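Local coordinates for mannosylglycerate hydrolase MGH1-like glycoside hydrolase domain-containing protein (Thermus thermophilus HB8, PDB 4WVA) that hydrolyses mannosylglycerate, a solute that thermophiles make under osmotic stress, to mannose and glycerate, and also cleaves glucosylglycerate, at residues A[139-142]-A[143-147]; A[154-158]-A[159-163]; A[206-209]-A[210-214]. All coordinates share one frame; numbering follows the deposited sequence. Where two conformers were deposited one is given.

Contact 1: residues A[139-142]-A[143-147]; sequences HRWL and YHARD
One face of the Trp-141 indole carries the methyl of Ala-145, one helical turn further on, and the guanidinium of Arg-146 comes up to the rim of the same ring. The methyl makes a CH-pi contact: Ala-145 CB sits 4.0 Å from the centroid of the five-membered ring of Trp-141, shifted toward the rim, and its closest ring atom is CE2 of Trp-141 at 3.6 Å. The indole reaches forward along the helix like this because CG of Trp-141 stands anti to its own backbone N (chi1 179°). At the ring edge, Arg-146 NH2 is 3.8 Å from Trp-141 CH2; seen from the arginine, CH2 lies over the guanidinium face, with the two planes 66° apart, so this is an edge contact and no flat stack. The arginine bends at chi2; NH2 forms a salt bridge with Glu-161 and NH1 a hydrogen bond to the carbonyl of Val-155. The Tyr-143 ring meets its own helix obliquely, CD2 lying 3.2 Å from His-139 O, while its hydroxyl bonds Asn-245 and its ring stacks with Trp-265. Beneath the side chains four i to i+4 backbone bonds cross between 139-142 and 143-147, of which Arg-146 N to Leu-142 O, at 2.8 Å, is the most bent at 138°; Asp-147 N to Tyr-143 O follows. Asp-147 itself leaves helical geometry, its carboxylate held by Thr-151 and Gly-152 N. This is the C-terminal end of the long helix 121-146, packed against helix 235-254 in this (alpha/alpha)6-barrel GH63 hydrolase.

Contact 2: residues A[154-158]-A[159-163]; sequences VVIVH and PWESG
His-158 swings its imidazole anti to the backbone N (chi1 -161°), and Trp-160 sets its indole beside its own backbone N (chi1 -81°), which leaves the two rings side by side and pointing the same way. Their planes differ by only 10°, but they are slid apart, with 4.4 Å between the centroids of the His-158 ring and the Trp-160 six-membered ring; CE1 of His-158 lies over the indole face near its rim. The imidazole also takes a hydrogen bond at its edge, in plane, from Trp-160 N to His-158 ND1 at 3.1 Å, while NE2 bonds the carbonyl of Tyr-207. Both ring nitrogens are thereby used, which fixes the ring's rotation. Glu-161 reaches back with an extended chain: Val-157 N meets Glu-161 OE2 at 2.9 Å nearly along the C-O axis, and OE1 pairs with Arg-146. Ser-162 OG bonds Pro-159 O at 2.6 Å, in the carbonyl plane. Gly-163, whose carbonyl bonds a bound Tris, is probably also a substrate-binding residue. Residues 154-163 belong to the loop between helices 121-146 and 171-175, with Pro-159 and His-158 against helix 201-216, Val-154 and Ile-156 on helix 235-254, Val-155 and Val-157 on helix 221-227, and the Ile-156 backbone bonded to Val-232 of strand 232-233.

Contact 3: residues A[206-209]-A[210-214]; sequences RYLS and LLYLF
Leu-208 and Tyr-212 meet one turn apart on helix 201-216 of this (alpha/alpha)6-barrel enzyme, where regular i to i+4 bonds satisfy the main chain. The carbonyls of Arg-206, Tyr-207, Leu-208 and Ser-209 accept in turn from the amides of Leu-210, Leu-211, Tyr-212 and Leu-213. The shortest of these runs from Tyr-212 N to Leu-208 O at 2.8 Å, at an N-H...O angle of 164°. Of the side chains, Ser-209 OG bonds the carbonyl of Pro-178 and Arg-206 NH1 that of Glu-202, so both reach outside the segments for their partners. CG of Tyr-212 stands anti to the carbonyl carbon (chi1 -65°), which lays the ring back over the preceding turn, with Leu-208 O over one face and 3.2 Å from Tyr-212 CD2. Further out, CD1 of Leu-208 packs on the phenol end of the ring, 3.8 Å from CZ of Tyr-212. Losing the ring to an alanine here would probably leave Leu-208 CD1 without its aromatic neighbour and the Leu-208 carbonyl without the ring that covers it. Leu-182 of a nearby loop also touches Tyr-212. On the leucine side, CD1 of Leu-208 approaches CD1 of Leu-211 at 4.1 Å.

The three contacts follow one another along the chain, all within the one glycoside hydrolase domain. Contact 1 closes helix 121-146, contact 2 lies in the loop that follows, and contact 3 belongs to helix 201-216. Contact 2 sits between the other two, its centre about 13 Å from each, and touches both: Arg-146 NH2 meets Glu-161 OE1 in a salt bridge of 2.7 Å, and Val-157 O packs on Phe-214 CZ at 3.3 Å. Contacts 1 and 3 do not touch, their centres lying about 21 Å apart. The loop therefore ties helices 121-146 and 201-216 together and carries Gly-163, just before Asp-165, the probable proton donor.

Contact 1: residues A[139-142]-A[143-147]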
# COMPACT_ATOMS: atom_id res chain seq x y z
N HIS A 139 -21.28 -6.28 -7.76
CA HIS A 139 -20.13 -5.38 -7.75
C HIS A 139 -19.96 -4.75 -9.14
O HIS A 139 -19.73 -3.55 -9.27
CB HIS A 139 -18.87 -6.13 -7.34
CG HIS A 139 -18.75 -6.38 -5.86
ND1 HIS A 139 -19.77 -6.88 -5.07
CD2 HIS A 139 -17.69 -6.22 -5.04
CE1 HIS A 139 -19.33 -7.00 -3.82
NE2 HIS A 139 -18.07 -6.63 -3.79
N ARG A 140 -20.12 -5.55 -10.18
CA ARG A 140 -20.02 -5.02 -11.54
C ARG A 140 -21.05 -3.92 -11.81
O ARG A 140 -20.72 -2.91 -12.42
CB ARG A 140 -20.17 -6.15 -12.55
CG ARG A 140 -19.97 -5.70 -13.97
CD ARG A 140 -20.15 -6.87 -14.89
NE ARG A 140 -19.14 -7.91 -14.66
CZ ARG A 140 -19.39 -9.17 -14.33
NH1 ARG A 140 -20.63 -9.62 -14.16
NH2 ARG A 140 -18.36 -10.00 -14.19
N TRP A 141 -22.30 -4.13 -11.37
CA TRP A 141 -23.33 -3.13 -11.48
C TRP A 141 -22.94 -1.84 -10.78
O TRP A 141 -23.15 -0.74 -11.30
CB TRP A 141 -24.68 -3.67 -10.94
CG TRP A 141 -25.74 -2.65 -11.02
CD1 TRP A 141 -26.53 -2.39 -12.10
CD2 TRP A 141 -26.08 -1.68 -10.03
NE1 TRP A 141 -27.34 -1.32 -11.84
CE2 TRP A 141 -27.09 -0.86 -10.58
CE3 TRP A 141 -25.63 -1.41 -8.73
CZ2 TRP A 141 -27.67 0.19 -9.88
CZ3 TRP A 141 -26.20 -0.36 -8.04
CH2 TRP A 141 -27.20 0.42 -8.61
N LEU A 142 -22.39 -1.95 -9.57
CA LEU A 142 -21.99 -0.77 -8.84
C LEU A 142 -21.05 0.11 -9.66
O LEU A 142 -21.28 1.30 -9.78
CB LEU A 142 -21.36 -1.14 -7.48
CG LEU A 142 -22.29 -1.67 -6.40
CD1 LEU A 142 -21.47 -2.25 -5.25
CD2 LEU A 142 -23.22 -0.58 -5.88
N TYR A 143 -19.99 -0.46 -10.24
CA TYR A 143 -19.06 0.34 -11.04
C TYR A 143 -19.67 0.83 -12.34
O TYR A 143 -19.48 1.98 -12.72
CB TYR A 143 -17.76 -0.41 -11.28
CG TYR A 143 -17.03 -0.63 -9.99
CD1 TYR A 143 -16.42 0.43 -9.35
CD2 TYR A 143 -17.01 -1.87 -9.37
CE1 TYR A 143 -15.78 0.25 -8.15
CE2 TYR A 143 -16.39 -2.05 -8.16
CZ TYR A 143 -15.76 -1.00 -7.55
OH TYR A 143 -15.14 -1.14 -6.34
N HIS A 144 -20.44 -0.02 -13.00
CA HIS A 144 -21.05 0.38 -14.28
C HIS A 144 -22.05 1.52 -14.09
O HIS A 144 -22.07 2.47 -14.88
CB HIS A 144 -21.74 -0.82 -14.95
CG HIS A 144 -22.35 -0.50 -16.29
ND1 HIS A 144 -23.72 -0.40 -16.49
CD2 HIS A 144 -21.79 -0.27 -17.50
CE1 HIS A 144 -23.96 -0.12 -17.76
NE2 HIS A 144 -22.81 -0.04 -18.39
N ALA A 145 -22.90 1.42 -13.07
CA ALA A 145 -23.94 2.41 -12.86
C ALA A 145 -23.44 3.64 -12.08
O ALA A 145 -23.92 4.76 -12.28
CB ALA A 145 -25.11 1.77 -12.15
N ARG A 146 -22.51 3.42 -11.15
CA ARG A 146 -22.18 4.45 -10.17
C ARG A 146 -20.73 4.95 -10.19
O ARG A 146 -20.37 5.78 -9.37
CB ARG A 146 -22.55 3.98 -8.76
CG ARG A 146 -23.99 3.51 -8.64
CD ARG A 146 -24.97 4.65 -8.85
NE ARG A 146 -26.36 4.24 -8.54
CZ ARG A 146 -26.85 4.18 -7.31
NH1 ARG A 146 -26.11 4.50 -6.27
NH2 ARG A 146 -28.12 3.79 -7.11
N ASP A 147 -19.94 4.47 -11.14
CA ASP A 147 -18.58 4.99 -11.34
C ASP A 147 -18.29 5.15 -12.84
O ASP A 147 -17.35 4.55 -13.36
CB ASP A 147 -17.56 4.06 -10.67
CG ASP A 147 -16.15 4.63 -10.72
OD1 ASP A 147 -16.00 5.87 -10.82
OD2 ASP A 147 -15.21 3.81 -10.63

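Contact 2: residues A[154-158]-A[159-163]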
# COMPACT_ATOMS: atom_id res chain seq x y z
N VAL A 154 -17.43 4.68 -5.83
CA VAL A 154 -18.83 4.62 -6.25
C VAL A 154 -19.62 5.75 -5.61
O VAL A 154 -19.39 6.12 -4.45
CB VAL A 154 -19.49 3.26 -5.97
CG1 VAL A 154 -18.86 2.18 -6.84
CG2 VAL A 154 -19.43 2.91 -4.51
N VAL A 155 -20.58 6.28 -6.37
CA VAL A 155 -21.47 7.34 -5.95
C VAL A 155 -22.79 6.78 -5.42
O VAL A 155 -23.34 5.84 -6.03
CB VAL A 155 -21.78 8.20 -7.19
CG1 VAL A 155 -22.75 9.32 -6.87
CG2 VAL A 155 -20.49 8.74 -7.78
N ILE A 156 -23.30 7.35 -4.33
CA ILE A 156 -24.68 7.12 -3.91
C ILE A 156 -25.52 8.31 -4.38
O ILE A 156 -25.08 9.47 -4.35
CB ILE A 156 -24.85 6.86 -2.40
CG1 ILE A 156 -24.30 8.00 -1.53
CG2 ILE A 156 -24.22 5.51 -2.03
CD1 ILE A 156 -24.72 7.93 -0.08
N VAL A 157 -26.75 8.00 -4.81
CA VAL A 157 -27.69 9.01 -5.27
C VAL A 157 -28.83 9.25 -4.29
O VAL A 157 -29.68 10.12 -4.52
CB VAL A 157 -28.22 8.66 -6.68
CG1 VAL A 157 -27.05 8.64 -7.67
CG2 VAL A 157 -28.95 7.32 -6.68
N HIS A 158 -28.83 8.52 -3.17
CA HIS A 158 -29.85 8.70 -2.16
C HIS A 158 -29.19 8.47 -0.80
O HIS A 158 -28.47 7.49 -0.67
CB HIS A 158 -30.98 7.69 -2.38
CG HIS A 158 -32.25 8.08 -1.70
ND1 HIS A 158 -32.35 8.17 -0.33
CD2 HIS A 158 -33.46 8.45 -2.19
CE1 HIS A 158 -33.57 8.59 0.00
NE2 HIS A 158 -34.26 8.75 -1.11
N PRO A 159 -29.46 9.33 0.20
CA PRO A 159 -28.89 9.11 1.54
C PRO A 159 -29.22 7.72 2.12
O PRO A 159 -28.43 7.17 2.91
CB PRO A 159 -29.49 10.24 2.38
CG PRO A 159 -30.68 10.71 1.60
CD PRO A 159 -30.30 10.54 0.17
N TRP A 160 -30.36 7.14 1.75
CA TRP A 160 -30.72 5.78 2.18
C TRP A 160 -29.65 4.76 1.80
O TRP A 160 -29.48 3.76 2.51
CB TRP A 160 -32.08 5.32 1.62
CG TRP A 160 -33.28 5.84 2.39
CD1 TRP A 160 -33.32 6.12 3.71
CD2 TRP A 160 -34.62 6.06 1.89
NE1 TRP A 160 -34.59 6.53 4.08
CE2 TRP A 160 -35.40 6.51 2.98
CE3 TRP A 160 -35.22 5.94 0.63
CZ2 TRP A 160 -36.75 6.84 2.84
CZ3 TRP A 160 -36.56 6.29 0.50
CH2 TRP A 160 -37.31 6.72 1.60
N GLU A 161 -28.95 5.00 0.69
CA GLU A 161 -27.96 4.03 0.21
C GLU A 161 -26.71 3.94 1.09
O GLU A 161 -26.00 2.92 1.04
CB GLU A 161 -27.55 4.33 -1.22
CG GLU A 161 -28.70 4.27 -2.19
CD GLU A 161 -28.24 4.40 -3.62
OE1 GLU A 161 -28.60 3.53 -4.43
OE2 GLU A 161 -27.50 5.35 -3.91
N SER A 162 -26.46 4.97 1.89
CA SER A 162 -25.41 4.94 2.91
C SER A 162 -25.74 4.02 4.07
O SER A 162 -24.85 3.65 4.83
CB SER A 162 -25.14 6.33 3.45
OG SER A 162 -26.21 6.78 4.30
N GLY A 163 -27.02 3.67 4.23
CA GLY A 163 -27.48 3.00 5.44
C GLY A 163 -27.55 3.91 6.65
O GLY A 163 -28.02 3.48 7.71

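Contact 3: residues A[206-209]-A[210-214]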
# COMPACT_ATOMS: atom_id res chain seq x y z
N ARG A 206 -37.35 15.22 1.21
CA ARG A 206 -36.27 15.10 0.24
C ARG A 206 -35.95 13.64 -0.11
O ARG A 206 -35.69 13.35 -1.27
CB ARG A 206 -35.06 15.90 0.75
CG ARG A 206 -35.36 17.40 0.77
CD ARG A 206 -34.44 18.24 1.62
NE ARG A 206 -34.77 19.65 1.43
CZ ARG A 206 -35.80 20.27 2.01
NH1 ARG A 206 -36.58 19.63 2.88
NH2 ARG A 206 -36.04 21.56 1.72
N TYR A 207 -36.04 12.72 0.85
CA TYR A 207 -35.97 11.29 0.53
C TYR A 207 -37.00 10.91 -0.56
O TYR A 207 -36.69 10.18 -1.51
CB TYR A 207 -36.19 10.38 1.77
CG TYR A 207 -35.29 10.58 2.98
CD1 TYR A 207 -34.06 11.25 2.90
CD2 TYR A 207 -35.65 10.04 4.24
CE1 TYR A 207 -33.26 11.43 4.02
CE2 TYR A 207 -34.85 10.22 5.36
CZ TYR A 207 -33.65 10.91 5.25
OH TYR A 207 -32.87 11.08 6.38
N LEU A 208 -38.24 11.38 -0.40
CA LEU A 208 -39.32 11.03 -1.32
C LEU A 208 -39.18 11.74 -2.67
O LEU A 208 -39.40 11.14 -3.71
CB LEU A 208 -40.70 11.27 -0.68
CG LEU A 208 -41.28 10.04 0.04
CD1 LEU A 208 -41.66 8.96 -0.96
CD2 LEU A 208 -40.34 9.47 1.08
N SER A 209 -38.78 13.01 -2.63
CA SER A 209 -38.50 13.74 -3.88
C SER A 209 -37.51 12.98 -4.77
O SER A 209 -37.71 12.82 -5.99
CB SER A 209 -37.97 15.14 -3.58
OG SER A 209 -37.60 15.80 -4.78
N LEU A 210 -36.44 12.48 -4.16
CA LEU A 210 -35.46 11.68 -4.91
C LEU A 210 -36.07 10.41 -5.47
O LEU A 210 -35.85 10.07 -6.64
CB LEU A 210 -34.24 11.36 -4.04
CG LEU A 210 -33.28 12.52 -3.71
CD1 LEU A 210 -32.27 12.12 -2.63
CD2 LEU A 210 -32.55 13.01 -4.94
N LEU A 211 -36.84 9.69 -4.65
CA LEU A 211 -37.52 8.49 -5.07
C LEU A 211 -38.38 8.78 -6.30
O LEU A 211 -38.33 8.04 -7.29
CB LEU A 211 -38.39 7.92 -3.93
CG LEU A 211 -38.98 6.50 -4.10
CD1 LEU A 211 -39.45 5.96 -2.77
CD2 LEU A 211 -40.14 6.45 -5.11
N TYR A 212 -39.18 9.85 -6.22
CA TYR A 212 -40.09 10.19 -7.32
C TYR A 212 -39.33 10.52 -8.59
O TYR A 212 -39.74 10.13 -9.68
CB TYR A 212 -41.03 11.35 -6.94
CG TYR A 212 -42.00 11.04 -5.81
CD1 TYR A 212 -42.61 9.79 -5.71
CD2 TYR A 212 -42.31 12.00 -4.85
CE1 TYR A 212 -43.49 9.51 -4.68
CE2 TYR A 212 -43.20 11.72 -3.82
CZ TYR A 212 -43.78 10.47 -3.75
OH TYR A 212 -44.66 10.17 -2.74
N LEU A 213 -38.20 11.22 -8.46
CA LEU A 213 -37.34 11.48 -9.62
C LEU A 213 -36.86 10.16 -10.24
O LEU A 213 -36.97 9.96 -11.45
CB LEU A 213 -36.14 12.36 -9.25
CG LEU A 213 -35.09 12.56 -10.34
CD1 LEU A 213 -35.72 13.30 -11.52
CD2 LEU A 213 -33.87 13.29 -9.82
N PHE A 214 -36.33 9.26 -9.42
CA PHE A 214 -35.82 8.00 -9.95
C PHE A 214 -36.91 7.17 -10.62
O PHE A 214 -36.68 6.55 -11.67
CB PHE A 214 -35.15 7.16 -8.84
CG PHE A 214 -34.07 7.90 -8.09
CD1 PHE A 214 -33.39 8.99 -8.63
CD2 PHE A 214 -33.68 7.44 -6.84
CE1 PHE A 214 -32.39 9.63 -7.92
CE2 PHE A 214 -32.69 8.09 -6.13
CZ PHE A 214 -32.05 9.18 -6.66